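Side-chain contacts in geranyltranstransferase (PDB 3P8L), which probably makes farnesyl diphosphate by joining isopentenyl diphosphate to geranyl diphosphate, with magnesium as cofactor: residues 26-31 against 129-134; 133-136 against 141-144; 215-220 against 270-275; 279-282 against 286-289. One frame throughout, in Å; residues are numbered along the deposited sequence.

Contact 1 of 4, residues 26-31 against 129-134; sequences VDFIAE and FQLLSL
Phe28 packs on Gln130, Leu131 and Leu134 in a buried, mostly apolar contact between helices. It joins helix 13-31 to the C-terminal end of helix 114-133 in the all-helical fold of the polyprenyl synthases. No hydrogen bond crosses between the segments. The main element is a CH-pi contact: CB of Leu131 lies over the centre of the Phe28 ring, 3.9 Å from the centroid and 4° off the ring normal. CD1 of Leu131 reaches back to CD2 of Phe28 at 3.8 Å; the two side chains lie alongside and run in opposite senses. CG of Phe28 stands anti to the backbone N (chi1 -171°), which sends the ring across to helix 114-133. Gln130 comes to the ring edge, with its amide plane 85° from the ring. The NE2 of that amide is hydrogen-bonded to Gln156 of the second subunit, so the same residue serves the dimer interface. Tyr32 stacks with Phe28 and also touches Gln130 and Leu134. Leu134 CD1 comes to the ring edge, 4.3 Å from Phe28 CE2. At the far tip of the ring, Phe28 CZ lies 3.7 Å from Gln130 CG, which sits in the ring plane.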
loop_
_atom_site.group_PDB
_atom_site.type_symbol
_atom_site.label_atom_id
_atom_site.label_comp_id
_atom_site.label_asym_id
_atom_site.label_seq_id
_atom_site.Cartn_x
_atom_site.Cartn_y
_atom_site.Cartn_z
ATOM N N VAL A 26 11.343 -6.097 -11.347
ATOM C CA VAL A 26 12.579 -6.636 -10.787
ATOM C C VAL A 26 13.588 -5.515 -10.482
ATOM O O VAL A 26 14.165 -5.483 -9.379
ATOM C CB VAL A 26 13.165 -7.763 -11.701
ATOM C CG1 VAL A 26 14.630 -8.034 -11.416
ATOM C CG2 VAL A 26 12.327 -9.038 -11.586
ATOM N N ASP A 27 13.774 -4.600 -11.438
ATOM C CA ASP A 27 14.692 -3.474 -11.255
ATOM C C ASP A 27 14.225 -2.619 -10.107
ATOM O O ASP A 27 15.049 -2.196 -9.326
ATOM C CB ASP A 27 14.790 -2.556 -12.486
ATOM C CG ASP A 27 15.483 -3.222 -13.674
ATOM O OD1 ASP A 27 16.065 -4.297 -13.513
ATOM O OD2 ASP A 27 15.436 -2.670 -14.788
ATOM N N PHE A 28 12.912 -2.356 -10.028
ATOM C CA PHE A 28 12.375 -1.526 -8.959
ATOM C C PHE A 28 12.614 -2.141 -7.587
ATOM O O PHE A 28 13.019 -1.429 -6.673
ATOM C CB PHE A 28 10.881 -1.177 -9.128
ATOM C CG PHE A 28 10.415 -0.167 -8.145
ATOM C CD1 PHE A 28 9.691 -0.545 -7.016
ATOM C CD2 PHE A 28 10.764 1.163 -8.302
ATOM C CE1 PHE A 28 9.306 0.392 -6.080
ATOM C CE2 PHE A 28 10.373 2.120 -7.365
ATOM C CZ PHE A 28 9.644 1.728 -6.253
ATOM N N ILE A 29 12.396 -3.448 -7.467
ATOM C CA ILE A 29 12.595 -4.139 -6.187
ATOM C C ILE A 29 14.085 -4.178 -5.816
ATOM O O ILE A 29 14.449 -3.898 -4.679
ATOM C CB ILE A 29 11.948 -5.555 -6.167
ATOM C CG1 ILE A 29 10.486 -5.468 -5.740
ATOM C CG2 ILE A 29 12.621 -6.470 -5.158
ATOM C CD1 ILE A 29 9.513 -5.287 -6.857
ATOM N N ALA A 30 14.948 -4.486 -6.784
ATOM C CA ALA A 30 16.398 -4.565 -6.536
ATOM C C ALA A 30 16.989 -3.208 -6.150
ATOM O O ALA A 30 17.848 -3.130 -5.287
ATOM C CB ALA A 30 17.125 -5.136 -7.763
ATOM N N GLU A 31 16.493 -2.141 -6.764
ATOM C CA GLU A 31 17.062 -0.824 -6.537
ATOM C C GLU A 31 16.464 -0.071 -5.332
ATOM O O GLU A 31 17.163 0.695 -4.704
ATOM C CB GLU A 31 16.985 0.019 -7.812
ATOM C CG GLU A 31 17.914 -0.489 -8.946
ATOM C CD GLU A 31 17.490 -0.033 -10.358
ATOM O OE1 GLU A 31 16.828 1.021 -10.498
ATOM O OE2 GLU A 31 17.829 -0.734 -11.338
ATOM N N PHE A 129 2.589 1.456 -4.946
ATOM C CA PHE A 129 2.316 2.886 -4.834
ATOM C C PHE A 129 3.583 3.700 -5.014
ATOM O O PHE A 129 3.538 4.742 -5.658
ATOM C CB PHE A 129 1.545 3.237 -3.546
ATOM C CG PHE A 129 0.112 2.778 -3.601
ATOM C CD1 PHE A 129 -0.830 3.480 -4.349
ATOM C CD2 PHE A 129 -0.269 1.599 -3.008
ATOM C CE1 PHE A 129 -2.131 3.040 -4.450
ATOM C CE2 PHE A 129 -1.579 1.143 -3.099
ATOM C CZ PHE A 129 -2.506 1.857 -3.823
ATOM N N GLN A 130 4.719 3.219 -4.508
ATOM C CA GLN A 130 5.957 3.971 -4.731
ATOM C C GLN A 130 6.332 4.078 -6.216
ATOM O O GLN A 130 6.603 5.183 -6.716
ATOM C CB GLN A 130 7.138 3.421 -3.930
ATOM C CG GLN A 130 8.355 4.344 -3.990
ATOM C CD GLN A 130 9.497 3.926 -3.080
ATOM O OE1 GLN A 130 9.576 2.784 -2.631
ATOM N NE2 GLN A 130 10.399 4.856 -2.813
ATOM N N LEU A 131 6.340 2.936 -6.907
ATOM C CA LEU A 131 6.614 2.910 -8.339
ATOM C C LEU A 131 5.696 3.857 -9.127
ATOM O O LEU A 131 6.188 4.690 -9.898
ATOM C CB LEU A 131 6.560 1.478 -8.908
ATOM C CG LEU A 131 6.734 1.398 -10.444
ATOM C CD1 LEU A 131 8.100 1.945 -10.916
ATOM C CD2 LEU A 131 6.500 -0.024 -10.961
ATOM N N LEU A 132 4.390 3.744 -8.915
ATOM C CA LEU A 132 3.410 4.625 -9.538
ATOM C C LEU A 132 3.646 6.133 -9.259
ATOM O O LEU A 132 3.552 6.965 -10.182
ATOM C CB LEU A 132 1.991 4.190 -9.160
ATOM C CG LEU A 132 0.804 4.681 -9.994
ATOM C CD1 LEU A 132 1.019 4.412 -11.501
ATOM C CD2 LEU A 132 -0.477 3.996 -9.531
ATOM N N SER A 133 4.007 6.457 -8.016
ATOM C CA SER A 133 4.363 7.830 -7.595
ATOM C C SER A 133 5.623 8.380 -8.276
ATOM O O SER A 133 5.733 9.600 -8.523
ATOM C CB SER A 133 4.507 7.903 -6.065
ATOM O OG SER A 133 5.781 7.467 -5.646
ATOM N N LEU A 134 6.553 7.479 -8.593
ATOM C CA LEU A 134 7.791 7.825 -9.275
ATOM C C LEU A 134 7.763 7.590 -10.800
ATOM O O LEU A 134 8.787 7.729 -11.458
ATOM C CB LEU A 134 8.954 7.035 -8.662
ATOM C CG LEU A 134 9.357 7.426 -7.238
ATOM C CD1 LEU A 134 10.174 6.318 -6.611
ATOM C CD2 LEU A 134 10.125 8.770 -7.207
#

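Contact 2 of 4, residues 133-136 against 141-144; sequences SLSQ and EKVL
Lys142 sends its ammonium group to two backbone carbonyls of the turn that precedes its own helix. NZ of Lys142 donates to O of Ser133 at 2.8 Å and to O of Ser135 at 2.9 Å. The two bonds differ in approach. At Ser133 the nitrogen stands above the carbonyl plane, 56° out of it. At Ser135 it is tilted only 18° from the plane. The last carbons of the lysine chain pass close to the same carbonyls. CD of Lys142 lies 3.4 Å from O of Ser133, and CE of Lys142 lies 3.4 Å from O of Ser135. The chain leaves its helix with CG beside the carbonyl carbon and then bends at chi3 (-81°), which turns the amine in between the two oxygens.

Further out, other bonds fix the turn that offers these carbonyls. OG of Ser135 bonds back to O of Leu132, and OG of Ser133 bonds to O of Gln130, both near the end of helix 114-133. The backbone N of Gln136 is held by the side chain of Gln75, on helix 71-92. Gln147 of the second subunit gives its NE2 to O of Ser133, which therefore accepts from two side chains.

This is the short turn linking two successive helices, 114-133 and 139-153, of the all-alpha isoprenoid synthase fold, placed beside the dimer interface. The carbonyls of Ser133, at the C-terminal end of helix 114-133, and of Ser135, just past it, present partial negative charge that probably favours a protonated amine on the buried lysine.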
loop_
_atom_site.group_PDB
_atom_site.type_symbol
_atom_site.label_atom_id
_atom_site.label_comp_id
_atom_site.label_asym_id
_atom_site.label_seq_id
_atom_site.Cartn_x
_atom_site.Cartn_y
_atom_site.Cartn_z
ATOM N N SER A 133 4.007 6.457 -8.016
ATOM C CA SER A 133 4.363 7.830 -7.595
ATOM C C SER A 133 5.623 8.380 -8.276
ATOM O O SER A 133 5.733 9.600 -8.523
ATOM C CB SER A 133 4.507 7.903 -6.065
ATOM O OG SER A 133 5.781 7.467 -5.646
ATOM N N LEU A 134 6.553 7.479 -8.593
ATOM C CA LEU A 134 7.791 7.825 -9.275
ATOM C C LEU A 134 7.763 7.590 -10.800
ATOM O O LEU A 134 8.787 7.729 -11.458
ATOM C CB LEU A 134 8.954 7.035 -8.662
ATOM C CG LEU A 134 9.357 7.426 -7.238
ATOM C CD1 LEU A 134 10.174 6.318 -6.611
ATOM C CD2 LEU A 134 10.125 8.770 -7.207
ATOM N N SER A 135 6.610 7.201 -11.341
ATOM C CA SER A 135 6.508 6.826 -12.755
ATOM C C SER A 135 6.561 8.015 -13.723
ATOM O O SER A 135 6.478 9.170 -13.315
ATOM C CB SER A 135 5.236 6.008 -13.003
ATOM O OG SER A 135 4.074 6.795 -12.848
ATOM N N GLN A 136 6.677 7.717 -15.011
ATOM C CA GLN A 136 6.770 8.740 -16.053
ATOM C C GLN A 136 5.446 9.445 -16.380
ATOM O O GLN A 136 5.379 10.198 -17.341
ATOM C CB GLN A 136 7.328 8.107 -17.329
ATOM C CG GLN A 136 8.476 8.863 -17.936
ATOM C CD GLN A 136 9.797 8.335 -17.466
ATOM O OE1 GLN A 136 10.488 7.629 -18.201
ATOM N NE2 GLN A 136 10.163 8.660 -16.231
ATOM N N GLU A 141 -2.656 12.630 -14.242
ATOM C CA GLU A 141 -2.860 11.223 -14.588
ATOM C C GLU A 141 -2.336 10.343 -13.460
ATOM O O GLU A 141 -2.945 9.331 -13.116
ATOM C CB GLU A 141 -2.100 10.869 -15.864
ATOM C CG GLU A 141 -2.800 11.247 -17.138
ATOM C CD GLU A 141 -2.037 10.778 -18.366
ATOM O OE1 GLU A 141 -2.701 10.519 -19.392
ATOM O OE2 GLU A 141 -0.785 10.659 -18.307
ATOM N N LYS A 142 -1.192 10.753 -12.920
ATOM C CA LYS A 142 -0.538 10.091 -11.807
ATOM C C LYS A 142 -1.488 10.016 -10.633
ATOM O O LYS A 142 -1.732 8.929 -10.118
ATOM C CB LYS A 142 0.745 10.825 -11.425
ATOM C CG LYS A 142 1.609 10.086 -10.416
ATOM C CD LYS A 142 2.984 10.719 -10.276
ATOM C CE LYS A 142 3.886 10.269 -11.394
ATOM N NZ LYS A 142 5.321 10.639 -11.113
ATOM N N VAL A 143 -2.077 11.155 -10.266
ATOM C CA VAL A 143 -2.992 11.234 -9.135
ATOM C C VAL A 143 -4.261 10.426 -9.362
ATOM O O VAL A 143 -4.708 9.719 -8.462
ATOM C CB VAL A 143 -3.299 12.718 -8.740
ATOM C CG1 VAL A 143 -4.547 12.853 -7.849
ATOM C CG2 VAL A 143 -2.118 13.318 -8.042
ATOM N N LEU A 144 -4.809 10.496 -10.579
ATOM C CA LEU A 144 -5.984 9.708 -10.942
ATOM C C LEU A 144 -5.714 8.203 -10.802
ATOM O O LEU A 144 -6.533 7.467 -10.269
ATOM C CB LEU A 144 -6.432 10.030 -12.384
ATOM C CG LEU A 144 -7.609 9.232 -12.957
ATOM C CD1 LEU A 144 -8.869 9.395 -12.110
ATOM C CD2 LEU A 144 -7.870 9.640 -14.404
#

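Contact 3 of 4, residues 215-220 against 270-275; sequences AHHYGL and LAEGSA
His217 and Glu272 make the close part of this contact. The first side-chain carbon of Glu272 lies over one face of the His217 imidazole. CB of Glu272 sits 3.6 Å from the ring centroid and 6° off the normal, a CH-pi contact over the face. Beside it the helices come close, with CA of His217 and CA of Gly273 only 5.5 Å apart. Gly273 brings its backbone here, and CB of His217 lies 3.9 Å from N of Gly273.

The two segments belong to helices 205-230 and 259-283, two helices of the all-alpha isoprenoid synthase fold. They pack here away from the dimer interface, and neither segment touches the second subunit. Helix 289-298 lies against both of them, touching Tyr218, Leu270 and Ser274.

The solvent side is loose in that no hydrogen bond joins the segments there, although one atom pair comes close. Glu272 is solvent-exposed, and its chain bends at chi2 (-143°), bringing the carboxylate back toward the ring. OE1 of Glu272 comes to 3.2 Å from CE1 of His217. It is also 3.4 Å from NE2 of His217, but the angle is poor. The carboxylate and ring planes are 57° apart. The polar hold on the imidazole is instead at its other nitrogen: ND1 of His217 is hydrogen-bonded to OE1 of Gln269, one turn before Gly273 on helix 259-283.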
loop_
_atom_site.group_PDB
_atom_site.type_symbol
_atom_site.label_atom_id
_atom_site.label_comp_id
_atom_site.label_asym_id
_atom_site.label_seq_id
_atom_site.Cartn_x
_atom_site.Cartn_y
_atom_site.Cartn_z
ATOM N N ALA A 215 -14.340 -4.858 -18.588
ATOM C CA ALA A 215 -13.580 -5.496 -17.493
ATOM C C ALA A 215 -14.473 -6.300 -16.577
ATOM O O ALA A 215 -14.145 -7.440 -16.223
ATOM C CB ALA A 215 -12.841 -4.447 -16.690
ATOM N N HIS A 216 -15.614 -5.711 -16.216
ATOM C CA HIS A 216 -16.628 -6.416 -15.432
ATOM C C HIS A 216 -17.040 -7.738 -16.080
ATOM O O HIS A 216 -17.069 -8.764 -15.414
ATOM C CB HIS A 216 -17.860 -5.536 -15.173
ATOM C CG HIS A 216 -19.022 -6.290 -14.603
ATOM N ND1 HIS A 216 -19.134 -6.579 -13.260
ATOM C CD2 HIS A 216 -20.118 -6.825 -15.196
ATOM C CE1 HIS A 216 -20.252 -7.255 -13.050
ATOM N NE2 HIS A 216 -20.865 -7.419 -14.208
ATOM N N HIS A 217 -17.329 -7.719 -17.381
ATOM C CA HIS A 217 -17.726 -8.945 -18.065
ATOM C C HIS A 217 -16.536 -9.893 -18.201
ATOM O O HIS A 217 -16.667 -11.090 -17.913
ATOM C CB HIS A 217 -18.398 -8.656 -19.422
ATOM C CG HIS A 217 -19.636 -7.814 -19.309
ATOM N ND1 HIS A 217 -20.731 -8.201 -18.567
ATOM C CD2 HIS A 217 -19.947 -6.602 -19.831
ATOM C CE1 HIS A 217 -21.655 -7.260 -18.624
ATOM N NE2 HIS A 217 -21.206 -6.280 -19.385
ATOM N N TYR A 218 -15.378 -9.356 -18.592
ATOM C CA TYR A 218 -14.148 -10.169 -18.641
ATOM C C TYR A 218 -13.876 -10.868 -17.314
ATOM O O TYR A 218 -13.659 -12.077 -17.286
ATOM C CB TYR A 218 -12.908 -9.342 -19.043
ATOM C CG TYR A 218 -11.693 -10.238 -19.195
ATOM C CD1 TYR A 218 -11.467 -10.925 -20.385
ATOM C CD2 TYR A 218 -10.799 -10.441 -18.135
ATOM C CE1 TYR A 218 -10.367 -11.776 -20.532
ATOM C CE2 TYR A 218 -9.711 -11.299 -18.269
ATOM C CZ TYR A 218 -9.500 -11.955 -19.473
ATOM O OH TYR A 218 -8.435 -12.809 -19.618
ATOM N N GLY A 219 -13.906 -10.087 -16.231
ATOM C CA GLY A 219 -13.539 -10.546 -14.881
ATOM C C GLY A 219 -14.467 -11.607 -14.332
ATOM O O GLY A 219 -14.028 -12.535 -13.647
ATOM N N LEU A 220 -15.757 -11.473 -14.641
ATOM C CA LEU A 220 -16.748 -12.462 -14.236
ATOM C C LEU A 220 -16.617 -13.702 -15.109
ATOM O O LEU A 220 -16.619 -14.827 -14.602
ATOM C CB LEU A 220 -18.166 -11.866 -14.304
ATOM C CG LEU A 220 -19.291 -12.509 -13.472
ATOM C CD1 LEU A 220 -18.986 -12.511 -11.972
ATOM C CD2 LEU A 220 -20.617 -11.805 -13.730
ATOM N N LEU A 270 -19.393 -13.282 -22.232
ATOM C CA LEU A 270 -18.609 -13.096 -23.462
ATOM C C LEU A 270 -19.374 -12.268 -24.489
ATOM O O LEU A 270 -18.820 -11.324 -25.063
ATOM C CB LEU A 270 -18.151 -14.436 -24.062
ATOM C CG LEU A 270 -17.266 -15.332 -23.187
ATOM C CD1 LEU A 270 -16.925 -16.614 -23.917
ATOM C CD2 LEU A 270 -15.989 -14.618 -22.720
ATOM N N ALA A 271 -20.656 -12.594 -24.681
ATOM C CA ALA A 271 -21.523 -11.829 -25.589
ATOM C C ALA A 271 -21.645 -10.370 -25.161
ATOM O O ALA A 271 -21.595 -9.457 -25.993
ATOM C CB ALA A 271 -22.918 -12.480 -25.695
ATOM N N GLU A 272 -21.773 -10.150 -23.856
ATOM C CA GLU A 272 -21.884 -8.791 -23.329
ATOM C C GLU A 272 -20.575 -8.013 -23.454
ATOM O O GLU A 272 -20.585 -6.828 -23.801
ATOM C CB GLU A 272 -22.436 -8.797 -21.906
ATOM C CG GLU A 272 -23.926 -9.156 -21.886
ATOM C CD GLU A 272 -24.724 -8.390 -20.856
ATOM O OE1 GLU A 272 -24.270 -7.314 -20.417
ATOM O OE2 GLU A 272 -25.824 -8.859 -20.500
ATOM N N GLY A 273 -19.456 -8.699 -23.222
ATOM C CA GLY A 273 -18.132 -8.143 -23.511
ATOM C C GLY A 273 -17.987 -7.697 -24.964
ATOM O O GLY A 273 -17.560 -6.564 -25.223
ATOM N N SER A 274 -18.365 -8.580 -25.898
ATOM C CA SER A 274 -18.359 -8.274 -27.346
ATOM C C SER A 274 -19.249 -7.082 -27.681
ATOM O O SER A 274 -18.833 -6.161 -28.401
ATOM C CB SER A 274 -18.808 -9.482 -28.181
ATOM O OG SER A 274 -18.084 -10.648 -27.854
ATOM N N ALA A 275 -20.465 -7.093 -27.139
ATOM C CA ALA A 275 -21.405 -5.995 -27.342
ATOM C C ALA A 275 -20.794 -4.686 -26.865
ATOM O O ALA A 275 -20.955 -3.655 -27.528
ATOM C CB ALA A 275 -22.734 -6.268 -26.643
#

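Contact 4 of 4, residues 279-282 against 286-289; sequences KIKA and NFSE
Ile280 lays its CG2 methyl over one face of the Phe287 ring. The methyl carbon is 3.7 Å from the ring centroid and 16° off the normal, so it is a CH-pi contact displaced toward the rim. CZ of Phe287 is the ring atom nearest this methyl, at 3.6 Å from CG2 of Ile280. Phe287 turns its ring in toward helix 259-283. Phe65 touches both Ile280 and the Phe287 ring, and Leu210 and Leu211 of helix 205-230 pack on Ile280. This side is buried.

Lys281 forms the polar side. Its chain bends at chi2 (58°) and then runs extended past the ring, with CD 4.0 Å from CD2 of Phe287. The amine ends at the backbone: NZ of Lys281 donates to O of Phe287 at 2.9 Å, in the carbonyl plane, with a C=O...N angle of 156°. Glu289 crosses the lysine chain at about a right angle. Its OE2 lies 3.5 Å from CG of Lys281, but 4.5 Å from the lysine NZ, too far for a salt bridge. The opposite charges may still favour each other.

Phe287 has an extended backbone and is followed by Ser288, which pairs its backbone with Ala64 and its hydroxyl with Gln66. The whole is a short loop between two successive helices near the C-terminal end of the all-alpha isoprenoid synthase fold, packed back on the last turns of helix 259-283.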
loop_
_atom_site.group_PDB
_atom_site.type_symbol
_atom_site.label_atom_id
_atom_site.label_comp_id
_atom_site.label_asym_id
_atom_site.label_seq_id
_atom_site.Cartn_x
_atom_site.Cartn_y
_atom_site.Cartn_z
ATOM N N LYS A 279 -19.700 -1.291 -29.140
ATOM C CA LYS A 279 -19.997 0.098 -28.761
ATOM C C LYS A 279 -18.764 0.997 -28.746
ATOM O O LYS A 279 -18.855 2.166 -29.127
ATOM C CB LYS A 279 -20.732 0.194 -27.415
ATOM C CG LYS A 279 -22.149 -0.364 -27.411
ATOM C CD LYS A 279 -22.893 0.026 -26.135
ATOM C CE LYS A 279 -23.641 -1.164 -25.545
ATOM N NZ LYS A 279 -24.746 -1.654 -26.422
ATOM N N ILE A 280 -17.619 0.459 -28.319
ATOM C CA ILE A 280 -16.350 1.214 -28.341
ATOM C C ILE A 280 -15.867 1.469 -29.774
ATOM O O ILE A 280 -15.396 2.570 -30.099
ATOM C CB ILE A 280 -15.211 0.512 -27.510
ATOM C CG1 ILE A 280 -15.592 0.425 -26.028
ATOM C CG2 ILE A 280 -13.894 1.257 -27.649
ATOM C CD1 ILE A 280 -14.709 -0.524 -25.190
ATOM N N LYS A 281 -15.982 0.444 -30.619
ATOM C CA LYS A 281 -15.609 0.536 -32.038
ATOM C C LYS A 281 -16.406 1.641 -32.758
ATOM O O LYS A 281 -15.848 2.369 -33.584
ATOM C CB LYS A 281 -15.772 -0.837 -32.726
ATOM C CG LYS A 281 -15.359 -0.925 -34.203
ATOM C CD LYS A 281 -13.905 -0.525 -34.459
ATOM C CE LYS A 281 -13.467 -0.938 -35.862
ATOM N NZ LYS A 281 -12.044 -0.582 -36.141
ATOM N N ALA A 282 -17.689 1.773 -32.413
ATOM C CA ALA A 282 -18.542 2.849 -32.930
ATOM C C ALA A 282 -18.093 4.235 -32.457
ATOM O O ALA A 282 -18.128 5.197 -33.224
ATOM C CB ALA A 282 -19.997 2.603 -32.549
ATOM N N ASN A 286 -9.802 5.060 -34.528
ATOM C CA ASN A 286 -8.568 4.301 -34.372
ATOM C C ASN A 286 -8.681 3.281 -33.239
ATOM O O ASN A 286 -8.328 3.559 -32.090
ATOM C CB ASN A 286 -7.388 5.248 -34.139
ATOM C CG ASN A 286 -7.086 6.113 -35.353
ATOM O OD1 ASN A 286 -7.261 7.330 -35.318
ATOM N ND2 ASN A 286 -6.640 5.484 -36.438
ATOM N N PHE A 287 -9.186 2.100 -33.578
ATOM C CA PHE A 287 -9.428 1.068 -32.586
ATOM C C PHE A 287 -9.264 -0.345 -33.154
ATOM O O PHE A 287 -10.051 -0.773 -33.999
ATOM C CB PHE A 287 -10.814 1.252 -31.961
ATOM C CG PHE A 287 -11.080 0.351 -30.794
ATOM C CD1 PHE A 287 -10.354 0.486 -29.614
ATOM C CD2 PHE A 287 -12.064 -0.621 -30.866
ATOM C CE1 PHE A 287 -10.594 -0.345 -28.527
ATOM C CE2 PHE A 287 -12.315 -1.458 -29.786
ATOM C CZ PHE A 287 -11.570 -1.325 -28.615
ATOM N N SER A 288 -8.229 -1.049 -32.692
ATOM C CA SER A 288 -8.000 -2.452 -33.049
ATOM C C SER A 288 -8.736 -3.367 -32.068
ATOM O O SER A 288 -8.168 -3.786 -31.052
ATOM C CB SER A 288 -6.501 -2.790 -33.043
ATOM O OG SER A 288 -5.772 -1.999 -33.969
ATOM N N GLU A 289 -9.993 -3.677 -32.385
ATOM C CA GLU A 289 -10.876 -4.483 -31.522
ATOM C C GLU A 289 -10.365 -5.884 -31.181
ATOM O O GLU A 289 -10.684 -6.420 -30.106
ATOM C CB GLU A 289 -12.280 -4.596 -32.140
ATOM C CG GLU A 289 -12.289 -4.737 -33.662
ATOM C CD GLU A 289 -13.652 -5.100 -34.210
ATOM O OE1 GLU A 289 -14.036 -6.286 -34.116
ATOM O OE2 GLU A 289 -14.336 -4.198 -34.745
#

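The four contacts fall into two pairs along the chain. Contacts 1 and 2 share Ser133 and Leu134, and their centres are 12 Å apart. They meet where helix 114-133 ends and helix 139-153 follows, and both touch the second subunit. Contacts 3 and 4 both use helix 259-283, with centres 15 Å apart, and touch no other chain of the assembly. Contacts 1 and 3 lie on opposite sides of the chain's centre, about 32 Å apart between centres. Contact 1 closes before contacts 3 and 4 open. One pair thus belongs to the dimer side of the helical fold, and the other packs helix 259-283 against helix 205-230 and against the loop that follows it.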